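Local coordinates for protein glucose-1-phosphate thymidylyltransferase (Bacillus anthracis, PDB 4ECM) that catalyses the transfer of a thymidylyl group to glucose 1-phosphate, forming dTDP-glucose and pyrophosphate, a step in dTDP-L-rhamnose biosynthesis, at residues Gly27-Gly32 against His60-Leu65; Val127-Asp132 against Thr193-Tyr198; Phe166-Ile171 against Pro186-Ala191. All coordinates share one frame; numbering follows the deposited sequence.

Contact 1: residues Gly27-Gly32 against His60-Leu65; sequences GIILAG and HAVYKL. With DAU (2'deoxy-thymidine-5'-diphospho-alpha-D-glucose), chain B.
The backbone N of G32 donates a 2.9 Å hydrogen bond to O21, the thymine carbonyl oxygen on C21 of the bound dTDP-glucose, just past the C-terminal end of the strand whose residues G27 and I29 pack on helix residues A61, V62 and L65. The bond is somewhat bent, with 144° at the hydrogen, and CB of L30 lies 3.5 Å from the same O21, so the carbonyl rests against the strand end as well as on the G32 N-H.

Behind this polar end the contact is wholly apolar. Residues 60-65 run nearly antiparallel to strand 27-30, at 167° between the directions of the two segments and 9.4 Å between their axes, and no hydrogen bond joins them. I29 carries the larger part of the packing. Its CG1 stands beside the backbone N while CG2 lies anti to it (chi1 -56°), and the extended CG1-CD1 arm reaches the helix, where CD1 meets CG2 of V62 at 3.6 Å and CB of A61 at 3.7 Å. CG1 and CG2 also touch the A61 methyl, so the whole branched end of I29 sits on it. The I29 and V62 side chains meet at about a right angle. L65 instead slides past I29 in the opposite direction, with CD1 3.9 Å from CG1 of I29. The same methyl lies 4.2 Å from CA of G27, which has no side chain to stand in its way.

Helix 57-67 thus covers one face of the strand, while I28 and L30 turn to the other, where helix 110-115 lies. Strand 25-30, helix 57-67 and the parallel strand 72-77 form the beta-alpha-beta crossover of a Rossmann-like nucleotidyltransferase core, with the glycine-rich nucleotide-binding loop starting at the strand's C-terminal end.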
loop_
_atom_site.group_PDB
_atom_site.type_symbol
_atom_site.label_atom_id
_atom_site.label_comp_id
_atom_site.label_asym_id
_atom_site.label_seq_id
_atom_site.Cartn_x
_atom_site.Cartn_y
_atom_site.Cartn_z
ATOM N N GLY A 27 12.178 -20.480 -14.377
ATOM C CA GLY A 27 10.811 -20.602 -13.881
ATOM C C GLY A 27 10.005 -19.319 -14.117
ATOM O O GLY A 27 10.538 -18.212 -14.020
ATOM N N ILE A 28 8.721 -19.476 -14.427
ATOM C CA ILE A 28 7.816 -18.362 -14.664
ATOM C C ILE A 28 6.498 -18.611 -13.942
ATOM O O ILE A 28 5.896 -19.662 -14.107
ATOM C CB ILE A 28 7.539 -18.191 -16.162
ATOM C CG1 ILE A 28 8.856 -17.891 -16.912
ATOM C CG2 ILE A 28 6.523 -17.081 -16.395
ATOM C CD1 ILE A 28 8.739 -17.919 -18.421
ATOM N N ILE A 29 6.073 -17.668 -13.102
ATOM C CA ILE A 29 4.777 -17.784 -12.431
ATOM C C ILE A 29 3.935 -16.620 -12.935
ATOM O O ILE A 29 4.319 -15.458 -12.780
ATOM C CB ILE A 29 4.854 -17.711 -10.890
ATOM C CG1 ILE A 29 5.791 -18.774 -10.329
ATOM C CG2 ILE A 29 3.440 -17.900 -10.277
ATOM C CD1 ILE A 29 5.980 -18.696 -8.817
ATOM N N LEU A 30 2.809 -16.936 -13.559
ATOM C CA LEU A 30 1.911 -15.931 -14.101
ATOM C C LEU A 30 0.864 -15.664 -13.043
ATOM O O LEU A 30 0.017 -16.519 -12.758
ATOM C CB LEU A 30 1.298 -16.407 -15.430
ATOM C CG LEU A 30 2.334 -16.690 -16.525
ATOM C CD1 LEU A 30 1.645 -17.026 -17.845
ATOM C CD2 LEU A 30 3.313 -15.492 -16.719
ATOM N N ALA A 31 0.933 -14.479 -12.445
ATOM C CA ALA A 31 0.054 -14.138 -11.341
ATOM C C ALA A 31 -0.755 -12.882 -11.595
ATOM O O ALA A 31 -1.112 -12.175 -10.662
ATOM C CB ALA A 31 0.875 -14.005 -10.046
ATOM N N GLY A 32 -1.079 -12.629 -12.861
ATOM C CA GLY A 32 -1.864 -11.458 -13.246
ATOM C C GLY A 32 -3.357 -11.722 -13.221
ATOM O O GLY A 32 -3.854 -12.495 -12.402
ATOM N N HIS A 60 2.744 -21.942 -3.327
ATOM C CA HIS A 60 2.714 -23.305 -3.855
ATOM C C HIS A 60 3.523 -23.410 -5.149
ATOM O O HIS A 60 4.305 -24.335 -5.302
ATOM C CB HIS A 60 1.276 -23.803 -4.056
ATOM C CG HIS A 60 0.505 -23.929 -2.780
ATOM N ND1 HIS A 60 0.358 -25.125 -2.115
ATOM C CD2 HIS A 60 -0.111 -22.994 -2.014
ATOM C CE1 HIS A 60 -0.343 -24.930 -1.009
ATOM N NE2 HIS A 60 -0.630 -23.642 -0.916
ATOM N N ALA A 61 3.358 -22.437 -6.038
ATOM C CA ALA A 61 4.061 -22.427 -7.312
ATOM C C ALA A 61 5.563 -22.246 -7.100
ATOM O O ALA A 61 6.393 -22.907 -7.757
ATOM C CB ALA A 61 3.498 -21.342 -8.207
ATOM N N VAL A 62 5.914 -21.371 -6.166
ATOM C CA VAL A 62 7.314 -21.125 -5.830
ATOM C C VAL A 62 7.965 -22.432 -5.319
ATOM O O VAL A 62 9.028 -22.825 -5.784
ATOM C CB VAL A 62 7.451 -20.000 -4.777
ATOM C CG1 VAL A 62 8.901 -19.864 -4.298
ATOM C CG2 VAL A 62 6.910 -18.644 -5.340
ATOM N N TYR A 63 7.291 -23.120 -4.395
ATOM C CA TYR A 63 7.825 -24.348 -3.829
ATOM C C TYR A 63 7.958 -25.436 -4.913
ATOM O O TYR A 63 8.933 -26.179 -4.906
ATOM C CB TYR A 63 6.941 -24.834 -2.679
ATOM C CG TYR A 63 7.571 -25.931 -1.815
ATOM C CD1 TYR A 63 8.437 -25.602 -0.771
ATOM C CD2 TYR A 63 7.285 -27.277 -2.027
ATOM C CE1 TYR A 63 9.009 -26.579 0.025
ATOM C CE2 TYR A 63 7.858 -28.271 -1.238
ATOM C CZ TYR A 63 8.717 -27.913 -0.212
ATOM O OH TYR A 63 9.291 -28.868 0.590
ATOM N N LYS A 64 6.982 -25.532 -5.831
ATOM C CA LYS A 64 7.066 -26.516 -6.910
ATOM C C LYS A 64 8.344 -26.334 -7.724
ATOM O O LYS A 64 9.026 -27.302 -8.049
ATOM C CB LYS A 64 5.876 -26.416 -7.869
ATOM C CG LYS A 64 4.565 -26.909 -7.342
ATOM C CD LYS A 64 4.567 -28.420 -7.065
ATOM C CE LYS A 64 3.219 -28.832 -6.502
ATOM N NZ LYS A 64 3.215 -30.186 -5.956
ATOM N N LEU A 65 8.642 -25.088 -8.072
ATOM C CA LEU A 65 9.833 -24.778 -8.858
ATOM C C LEU A 65 11.102 -25.005 -8.028
ATOM O O LEU A 65 12.059 -25.641 -8.483
ATOM C CB LEU A 65 9.757 -23.350 -9.398
ATOM C CG LEU A 65 8.657 -23.100 -10.439
ATOM C CD1 LEU A 65 8.397 -21.607 -10.643
ATOM C CD2 LEU A 65 8.987 -23.806 -11.776
HETATM O O6 DAU B . -6.400 -23.774 -15.146
HETATM C C6 DAU B . -6.076 -24.446 -16.364
HETATM C C5 DAU B . -6.606 -23.647 -17.546
HETATM O O5 DAU B . -6.059 -22.335 -17.453
HETATM C C4 DAU B . -6.236 -24.298 -18.884
HETATM O O4 DAU B . -6.853 -25.573 -19.015
HETATM C C3 DAU B . -6.644 -23.437 -20.077
HETATM O O3 DAU B . -6.152 -24.055 -21.285
HETATM C C2 DAU B . -6.045 -22.038 -19.887
HETATM O O2 DAU B . -6.482 -21.144 -20.927
HETATM C C1 DAU B . -6.419 -21.459 -18.528
HETATM O O1 DAU B . -7.819 -21.208 -18.501
HETATM P P2 DAU B . -8.446 -20.130 -17.476
HETATM O O3P DAU B . -8.503 -20.693 -16.076
HETATM O O4P DAU B . -9.679 -19.578 -18.135
HETATM O OPP DAU B . -7.301 -18.987 -17.446
HETATM P P DAU B . -7.430 -17.670 -16.533
HETATM O O1P DAU B . -8.195 -18.011 -15.276
HETATM O O2P DAU B . -7.868 -16.550 -17.405
HETATM O "O5'" DAU B . -5.903 -17.409 -16.085
HETATM C "C5'" DAU B . -5.292 -18.291 -15.165
HETATM C "C4'" DAU B . -4.032 -17.733 -14.505
HETATM O "O4'" DAU B . -3.163 -17.038 -15.398
HETATM C "C3'" DAU B . -4.328 -16.815 -13.339
HETATM O "O3'" DAU B . -3.601 -17.357 -12.233
HETATM C "C2'" DAU B . -3.785 -15.461 -13.729
HETATM C "C1'" DAU B . -2.855 -15.753 -14.897
HETATM N N11 DAU B . -3.007 -14.887 -16.078
HETATM C C61 DAU B . -4.276 -14.834 -16.710
HETATM C C51 DAU B . -4.585 -13.815 -17.589
HETATM C C5A DAU B . -5.901 -13.833 -18.338
HETATM C C21 DAU B . -2.159 -13.770 -16.199
HETATM O O21 DAU B . -0.991 -13.786 -15.539
HETATM N N31 DAU B . -2.428 -12.754 -17.056
HETATM C C41 DAU B . -3.595 -12.720 -17.750
HETATM O O41 DAU B . -3.857 -11.690 -18.585
#

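Contact 2: residues Val127-Asp132 against Thr193-Tyr198; sequences VVILGD and TGIYLY. With DAU (2'deoxy-thymidine-5'-diphospho-alpha-D-glucose), chain B.
This is an antiparallel beta-strand pairing deep inside the chain, in which V127-L130 lies against G194-Y198 in the central mixed sheet. V128 and Y196 form a hydrogen-bonded pair: V128 N donates to Y196 O at 2.7 Å, and Y196 N returns a bond to V128 O at 2.9 Å. A third bond, from L130 N to G194 O at 2.9 Å, carries the pairing to the corner where the chain turns at G194. All three are close to straight.

On the face bearing V127, I129, I195 and L197, V127 CG2 and L197 CD2 lie side by side at 4.0 Å, and helix 57-67 covers V127 and I129. On the other face, CB of V128 meets CB of Y196, and CG2 of V128 touches CD2 of Y198, whose hydroxyl is held by N223.

L130 links the sheet to the ligand. With CG beside its backbone N (chi1 -55°), CD1 lies 3.6 Å from CA of G194 and 3.5 Å from the glucose ring oxygen O5 of dTDP-glucose. CE2 of Y196 touches CG of L130, and the G194 carbonyl carbon lies over one face of the tyrosine ring, offset toward its rim. Beyond, D132 N bonds weakly to ligand O3', and its carboxylate forms a salt bridge with K47, a residue of the pyrophosphate pocket. The pairing joins strand 125-130 of the Rossmann-like core to the antiparallel part of the sheet, with the sugar-nucleotide pocket at that strand's C-terminal end.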
loop_
_atom_site.group_PDB
_atom_site.type_symbol
_atom_site.label_atom_id
_atom_site.label_comp_id
_atom_site.label_asym_id
_atom_site.label_seq_id
_atom_site.Cartn_x
_atom_site.Cartn_y
_atom_site.Cartn_z
ATOM N N VAL A 127 9.770 -23.470 -17.321
ATOM C CA VAL A 127 8.571 -24.078 -16.782
ATOM C C VAL A 127 7.659 -22.913 -16.401
ATOM O O VAL A 127 8.055 -22.010 -15.649
ATOM C CB VAL A 127 8.815 -24.981 -15.562
ATOM C CG1 VAL A 127 7.463 -25.462 -14.994
ATOM C CG2 VAL A 127 9.700 -26.182 -15.948
ATOM N N VAL A 128 6.456 -22.912 -16.960
ATOM C CA VAL A 128 5.485 -21.874 -16.695
ATOM C C VAL A 128 4.374 -22.453 -15.829
ATOM O O VAL A 128 3.797 -23.471 -16.179
ATOM C CB VAL A 128 4.857 -21.371 -17.997
ATOM C CG1 VAL A 128 3.784 -20.332 -17.693
ATOM C CG2 VAL A 128 5.941 -20.821 -18.955
ATOM N N ILE A 129 4.092 -21.824 -14.689
ATOM C CA ILE A 129 3.000 -22.251 -13.833
ATOM C C ILE A 129 1.970 -21.139 -13.655
ATOM O O ILE A 129 2.293 -20.040 -13.167
ATOM C CB ILE A 129 3.490 -22.675 -12.428
ATOM C CG1 ILE A 129 4.553 -23.777 -12.544
ATOM C CG2 ILE A 129 2.307 -23.163 -11.571
ATOM C CD1 ILE A 129 4.947 -24.411 -11.211
ATOM N N LEU A 130 0.723 -21.404 -14.044
ATOM C CA LEU A 130 -0.333 -20.431 -13.803
ATOM C C LEU A 130 -0.497 -20.420 -12.269
ATOM O O LEU A 130 -0.620 -21.468 -11.627
ATOM C CB LEU A 130 -1.630 -20.802 -14.523
ATOM C CG LEU A 130 -1.499 -21.012 -16.035
ATOM C CD1 LEU A 130 -2.846 -21.296 -16.685
ATOM C CD2 LEU A 130 -0.833 -19.787 -16.675
ATOM N N GLY A 131 -0.448 -19.233 -11.688
ATOM C CA GLY A 131 -0.501 -19.065 -10.243
ATOM C C GLY A 131 -1.643 -19.707 -9.507
ATOM O O GLY A 131 -1.501 -20.049 -8.332
ATOM N N ASP A 132 -2.781 -19.877 -10.173
ATOM C CA ASP A 132 -3.955 -20.461 -9.507
ATOM C C ASP A 132 -4.085 -21.973 -9.697
ATOM O O ASP A 132 -5.125 -22.524 -9.380
ATOM C CB ASP A 132 -5.252 -19.728 -9.927
ATOM C CG ASP A 132 -5.660 -19.991 -11.389
ATOM O OD1 ASP A 132 -4.933 -20.702 -12.102
ATOM O OD2 ASP A 132 -6.721 -19.472 -11.815
ATOM N N THR A 193 -3.591 -28.847 -18.176
ATOM C CA THR A 193 -3.363 -28.029 -16.998
ATOM C C THR A 193 -2.488 -26.834 -17.290
ATOM O O THR A 193 -1.839 -26.769 -18.332
ATOM C CB THR A 193 -2.668 -28.813 -15.891
ATOM O OG1 THR A 193 -1.349 -29.163 -16.320
ATOM C CG2 THR A 193 -3.458 -30.060 -15.541
ATOM N N GLY A 194 -2.456 -25.909 -16.324
ATOM C CA GLY A 194 -1.673 -24.694 -16.415
ATOM C C GLY A 194 -0.219 -24.830 -15.985
ATOM O O GLY A 194 0.310 -23.949 -15.290
ATOM N N ILE A 195 0.418 -25.932 -16.376
ATOM C CA ILE A 195 1.831 -26.158 -16.112
ATOM C C ILE A 195 2.402 -26.493 -17.463
ATOM O O ILE A 195 2.091 -27.546 -18.017
ATOM C CB ILE A 195 2.120 -27.316 -15.150
ATOM C CG1 ILE A 195 1.408 -27.132 -13.803
ATOM C CG2 ILE A 195 3.641 -27.418 -14.908
ATOM C CD1 ILE A 195 -0.069 -27.370 -13.828
ATOM N N TYR A 196 3.205 -25.584 -18.005
ATOM C CA TYR A 196 3.745 -25.717 -19.347
ATOM C C TYR A 196 5.275 -25.736 -19.355
ATOM O O TYR A 196 5.927 -24.979 -18.629
ATOM C CB TYR A 196 3.263 -24.532 -20.197
ATOM C CG TYR A 196 1.775 -24.295 -20.107
ATOM C CD1 TYR A 196 0.877 -25.131 -20.753
ATOM C CD2 TYR A 196 1.265 -23.238 -19.379
ATOM C CE1 TYR A 196 -0.488 -24.924 -20.659
ATOM C CE2 TYR A 196 -0.103 -23.020 -19.289
ATOM C CZ TYR A 196 -0.969 -23.862 -19.926
ATOM O OH TYR A 196 -2.324 -23.647 -19.820
ATOM N N LEU A 197 5.847 -26.613 -20.175
ATOM C CA LEU A 197 7.283 -26.672 -20.312
ATOM C C LEU A 197 7.579 -26.313 -21.757
ATOM O O LEU A 197 7.084 -26.985 -22.671
ATOM C CB LEU A 197 7.851 -28.038 -19.912
ATOM C CG LEU A 197 7.564 -28.491 -18.463
ATOM C CD1 LEU A 197 6.172 -29.134 -18.347
ATOM C CD2 LEU A 197 8.589 -29.463 -17.960
ATOM N N TYR A 198 8.351 -25.235 -21.957
ATOM C CA TYR A 198 8.675 -24.715 -23.308
ATOM C C TYR A 198 10.160 -24.458 -23.566
ATOM O O TYR A 198 10.936 -24.217 -22.634
ATOM C CB TYR A 198 7.993 -23.363 -23.555
ATOM C CG TYR A 198 6.484 -23.342 -23.532
ATOM C CD1 TYR A 198 5.750 -24.153 -24.384
ATOM C CD2 TYR A 198 5.796 -22.452 -22.726
ATOM C CE1 TYR A 198 4.369 -24.132 -24.392
ATOM C CE2 TYR A 198 4.388 -22.406 -22.731
ATOM C CZ TYR A 198 3.685 -23.258 -23.568
ATOM O OH TYR A 198 2.307 -23.249 -23.600
HETATM O O6 DAU B . -6.400 -23.774 -15.146
HETATM C C6 DAU B . -6.076 -24.446 -16.364
HETATM C C5 DAU B . -6.606 -23.647 -17.546
HETATM O O5 DAU B . -6.059 -22.335 -17.453
HETATM C C4 DAU B . -6.236 -24.298 -18.884
HETATM O O4 DAU B . -6.853 -25.573 -19.015
HETATM C C3 DAU B . -6.644 -23.437 -20.077
HETATM O O3 DAU B . -6.152 -24.055 -21.285
HETATM C C2 DAU B . -6.045 -22.038 -19.887
HETATM O O2 DAU B . -6.482 -21.144 -20.927
HETATM C C1 DAU B . -6.419 -21.459 -18.528
HETATM O O1 DAU B . -7.819 -21.208 -18.501
HETATM P P2 DAU B . -8.446 -20.130 -17.476
HETATM O O3P DAU B . -8.503 -20.693 -16.076
HETATM O O4P DAU B . -9.679 -19.578 -18.135
HETATM O OPP DAU B . -7.301 -18.987 -17.446
HETATM P P DAU B . -7.430 -17.670 -16.533
HETATM O O1P DAU B . -8.195 -18.011 -15.276
HETATM O O2P DAU B . -7.868 -16.550 -17.405
HETATM O "O5'" DAU B . -5.903 -17.409 -16.085
HETATM C "C5'" DAU B . -5.292 -18.291 -15.165
HETATM C "C4'" DAU B . -4.032 -17.733 -14.505
HETATM O "O4'" DAU B . -3.163 -17.038 -15.398
HETATM C "C3'" DAU B . -4.328 -16.815 -13.339
HETATM O "O3'" DAU B . -3.601 -17.357 -12.233
HETATM C "C2'" DAU B . -3.785 -15.461 -13.729
HETATM C "C1'" DAU B . -2.855 -15.753 -14.897
HETATM N N11 DAU B . -3.007 -14.887 -16.078
HETATM C C61 DAU B . -4.276 -14.834 -16.710
HETATM C C51 DAU B . -4.585 -13.815 -17.589
HETATM C C5A DAU B . -5.901 -13.833 -18.338
HETATM C C21 DAU B . -2.159 -13.770 -16.199
HETATM O O21 DAU B . -0.991 -13.786 -15.539
HETATM N N31 DAU B . -2.428 -12.754 -17.056
HETATM C C41 DAU B . -3.595 -12.720 -17.750
HETATM O O41 DAU B . -3.857 -11.690 -18.585
#

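Contact 3: residues Phe166-Ile171 against Pro186-Ala191; sequences FGVANI and PKSSYA. With DAU (2'deoxy-thymidine-5'-diphospho-alpha-D-glucose), chain B.
K187 meets N170 through the aliphatic start of its side chain, CB and CG lying against the N170 amide while the chain bends away at chi2 and its amine leads off. A water adds a polar link between the K187 carbonyl and the N170 side chain, donating to K187 O at 3.0 Å and to N170 OD1 at 2.7 Å.

At S188 the hydroxyl does two jobs. It sits between its own backbone N and carbonyl carbon (chi1 76°), from where OG donates to A169 O in a short 2.6 Å bond, with the donor tilted 31° from the carbonyl plane. OG also accepts from Y190 N at 3.1 Å, which makes an ST turn and leads the chain into the strand. CG1 of V168 packs against the same oxygen.

Y190 then starts the sheet pairing. Its carbonyl oxygen takes the 2.9 Å bond from A169 N, almost head-on to the carbonyl. CD1 of I171 sits over one face of its ring, 3.7 Å from the centroid, in a CH-pi contact, while A169 O lies at the ring edge.

A191 forms a non-hydrogen-bonded antiparallel pair with V168, and its CB touches CB of F166 at 3.9 Å. F166, which also meets W241 edge-to-face, precedes G167, whose N donates to glucose O4 of dTDP-glucose at 3.0 Å.

Donating and accepting at once, the S188 hydroxyl has its rotation fixed and ties the turn to the strand; the A169-Y190 bond sets the register leading to the G167 N-H, consistent with a part in recognising the O4 hydroxyl.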
loop_
_atom_site.group_PDB
_atom_site.type_symbol
_atom_site.label_atom_id
_atom_site.label_comp_id
_atom_site.label_asym_id
_atom_site.label_seq_id
_atom_site.Cartn_x
_atom_site.Cartn_y
_atom_site.Cartn_z
ATOM N N PHE A 166 -11.892 -26.041 -19.423
ATOM C CA PHE A 166 -10.461 -25.975 -19.655
ATOM C C PHE A 166 -10.059 -26.190 -21.092
ATOM O O PHE A 166 -10.898 -26.373 -21.973
ATOM C CB PHE A 166 -9.785 -27.080 -18.805
ATOM C CG PHE A 166 -10.191 -27.071 -17.348
ATOM C CD1 PHE A 166 -9.710 -26.109 -16.483
ATOM C CD2 PHE A 166 -11.048 -28.027 -16.850
ATOM C CE1 PHE A 166 -10.094 -26.090 -15.145
ATOM C CE2 PHE A 166 -11.440 -28.014 -15.518
ATOM C CZ PHE A 166 -10.957 -27.039 -14.660
ATOM N N GLY A 167 -8.758 -26.146 -21.322
ATOM C CA GLY A 167 -8.193 -26.534 -22.600
ATOM C C GLY A 167 -8.323 -28.056 -22.562
ATOM O O GLY A 167 -8.065 -28.675 -21.520
ATOM N N VAL A 168 -8.754 -28.650 -23.664
ATOM C CA VAL A 168 -9.018 -30.098 -23.717
ATOM C C VAL A 168 -8.221 -30.783 -24.813
ATOM O O VAL A 168 -8.241 -30.358 -25.959
ATOM C CB VAL A 168 -10.512 -30.364 -23.964
ATOM C CG1 VAL A 168 -10.771 -31.844 -24.212
ATOM C CG2 VAL A 168 -11.350 -29.850 -22.781
ATOM N N ALA A 169 -7.514 -31.845 -24.448
ATOM C CA ALA A 169 -6.688 -32.579 -25.399
ATOM C C ALA A 169 -7.469 -33.726 -26.005
ATOM O O ALA A 169 -8.053 -34.546 -25.292
ATOM C CB ALA A 169 -5.425 -33.114 -24.717
ATOM N N ASN A 170 -7.472 -33.764 -27.330
ATOM C CA ASN A 170 -8.108 -34.825 -28.086
ATOM C C ASN A 170 -7.025 -35.857 -28.298
ATOM O O ASN A 170 -6.115 -35.658 -29.112
ATOM C CB ASN A 170 -8.625 -34.283 -29.425
ATOM C CG ASN A 170 -9.248 -35.370 -30.319
ATOM O OD1 ASN A 170 -9.403 -36.521 -29.910
ATOM N ND2 ASN A 170 -9.599 -34.991 -31.549
ATOM N N ILE A 171 -7.092 -36.941 -27.533
ATOM C CA ILE A 171 -6.094 -38.002 -27.608
ATOM C C ILE A 171 -6.601 -39.236 -28.344
ATOM O O ILE A 171 -7.634 -39.791 -28.001
ATOM C CB ILE A 171 -5.647 -38.438 -26.207
ATOM C CG1 ILE A 171 -5.002 -37.257 -25.473
ATOM C CG2 ILE A 171 -4.652 -39.616 -26.299
ATOM C CD1 ILE A 171 -4.496 -37.621 -24.126
ATOM N N PRO A 186 -16.782 -31.115 -25.532
ATOM C CA PRO A 186 -15.428 -31.664 -25.378
ATOM C C PRO A 186 -15.225 -33.005 -26.059
ATOM O O PRO A 186 -16.094 -33.855 -25.992
ATOM C CB PRO A 186 -15.263 -31.816 -23.853
ATOM C CG PRO A 186 -16.402 -31.017 -23.227
ATOM C CD PRO A 186 -17.486 -30.936 -24.243
ATOM N N LYS A 187 -14.084 -33.188 -26.712
ATOM C CA LYS A 187 -13.768 -34.470 -27.355
ATOM C C LYS A 187 -13.373 -35.517 -26.309
ATOM O O LYS A 187 -13.436 -36.703 -26.570
ATOM C CB LYS A 187 -12.585 -34.307 -28.315
ATOM C CG LYS A 187 -12.847 -33.453 -29.564
ATOM C CD LYS A 187 -13.595 -34.239 -30.636
ATOM C CE LYS A 187 -13.801 -33.419 -31.917
ATOM N NZ LYS A 187 -14.708 -32.256 -31.695
ATOM N N SER A 188 -12.928 -35.068 -25.138
ATOM C CA SER A 188 -12.470 -35.974 -24.093
ATOM C C SER A 188 -12.599 -35.277 -22.755
ATOM O O SER A 188 -13.089 -34.159 -22.695
ATOM C CB SER A 188 -10.985 -36.287 -24.306
ATOM O OG SER A 188 -10.178 -35.175 -23.903
ATOM N N SER A 189 -12.125 -35.927 -21.693
ATOM C CA SER A 189 -12.097 -35.310 -20.369
ATOM C C SER A 189 -10.649 -34.982 -19.926
ATOM O O SER A 189 -10.393 -34.728 -18.742
ATOM C CB SER A 189 -12.809 -36.191 -19.341
ATOM O OG SER A 189 -12.172 -37.431 -19.222
ATOM N N TYR A 190 -9.721 -34.963 -20.883
ATOM C CA TYR A 190 -8.327 -34.621 -20.588
ATOM C C TYR A 190 -8.092 -33.116 -20.586
ATOM O O TYR A 190 -7.947 -32.519 -21.641
ATOM C CB TYR A 190 -7.379 -35.226 -21.616
ATOM C CG TYR A 190 -7.289 -36.740 -21.610
ATOM C CD1 TYR A 190 -6.649 -37.427 -20.572
ATOM C CD2 TYR A 190 -7.782 -37.481 -22.680
ATOM C CE1 TYR A 190 -6.549 -38.843 -20.589
ATOM C CE2 TYR A 190 -7.685 -38.876 -22.711
ATOM C CZ TYR A 190 -7.075 -39.556 -21.673
ATOM O OH TYR A 190 -6.992 -40.945 -21.757
ATOM N N ALA A 191 -8.057 -32.505 -19.404
ATOM C CA ALA A 191 -7.785 -31.082 -19.288
ATOM C C ALA A 191 -6.297 -30.826 -19.417
ATOM O O ALA A 191 -5.489 -31.546 -18.827
ATOM C CB ALA A 191 -8.285 -30.545 -17.936
HETATM O O6 DAU B . -6.400 -23.774 -15.146
HETATM C C6 DAU B . -6.076 -24.446 -16.364
HETATM C C5 DAU B . -6.606 -23.647 -17.546
HETATM O O5 DAU B . -6.059 -22.335 -17.453
HETATM C C4 DAU B . -6.236 -24.298 -18.884
HETATM O O4 DAU B . -6.853 -25.573 -19.015
HETATM C C3 DAU B . -6.644 -23.437 -20.077
HETATM O O3 DAU B . -6.152 -24.055 -21.285
HETATM C C2 DAU B . -6.045 -22.038 -19.887
HETATM O O2 DAU B . -6.482 -21.144 -20.927
HETATM C C1 DAU B . -6.419 -21.459 -18.528
HETATM O O1 DAU B . -7.819 -21.208 -18.501
HETATM P P2 DAU B . -8.446 -20.130 -17.476
HETATM O O3P DAU B . -8.503 -20.693 -16.076
HETATM O O4P DAU B . -9.679 -19.578 -18.135
HETATM O OPP DAU B . -7.301 -18.987 -17.446
HETATM P P DAU B . -7.430 -17.670 -16.533
HETATM O O1P DAU B . -8.195 -18.011 -15.276
HETATM O O2P DAU B . -7.868 -16.550 -17.405
HETATM O "O5'" DAU B . -5.903 -17.409 -16.085
HETATM C "C5'" DAU B . -5.292 -18.291 -15.165
HETATM C "C4'" DAU B . -4.032 -17.733 -14.505
HETATM O "O4'" DAU B . -3.163 -17.038 -15.398
HETATM C "C3'" DAU B . -4.328 -16.815 -13.339
HETATM O "O3'" DAU B . -3.601 -17.357 -12.233
HETATM C "C2'" DAU B . -3.785 -15.461 -13.729
HETATM C "C1'" DAU B . -2.855 -15.753 -14.897
HETATM N N11 DAU B . -3.007 -14.887 -16.078
HETATM C C61 DAU B . -4.276 -14.834 -16.710
HETATM C C51 DAU B . -4.585 -13.815 -17.589
HETATM C C5A DAU B . -5.901 -13.833 -18.338
HETATM C C21 DAU B . -2.159 -13.770 -16.199
HETATM O O21 DAU B . -0.991 -13.786 -15.539
HETATM N N31 DAU B . -2.428 -12.754 -17.056
HETATM C C41 DAU B . -3.595 -12.720 -17.750
HETATM O O41 DAU B . -3.857 -11.690 -18.585
HETATM O O HOH W 1 -10.913 -37.602 -27.887
#

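How the contacts relate
All three contacts reach the same mixed sheet and the same dTDP-glucose: contact 1 at the thymine, contact 2 at the deoxyribose and the glucose ring, and contact 3 at O4 of the glucose. Contacts 1 and 2, with centres about 8 Å apart, join directly through neighbouring parallel strands, I28 N lying 2.9 Å from V127 O and I28 O 2.9 Å from I129 N. Contact 3 lies about 17 Å from contact 2, centre to centre, nested within the loop that contact 2 closes; its segment 186-191 runs almost directly into segment 193-198 along strand 190-198. Contacts 1 and 3 do not touch, their nearest atoms being about 14 Å apart; the ligand spans the interval.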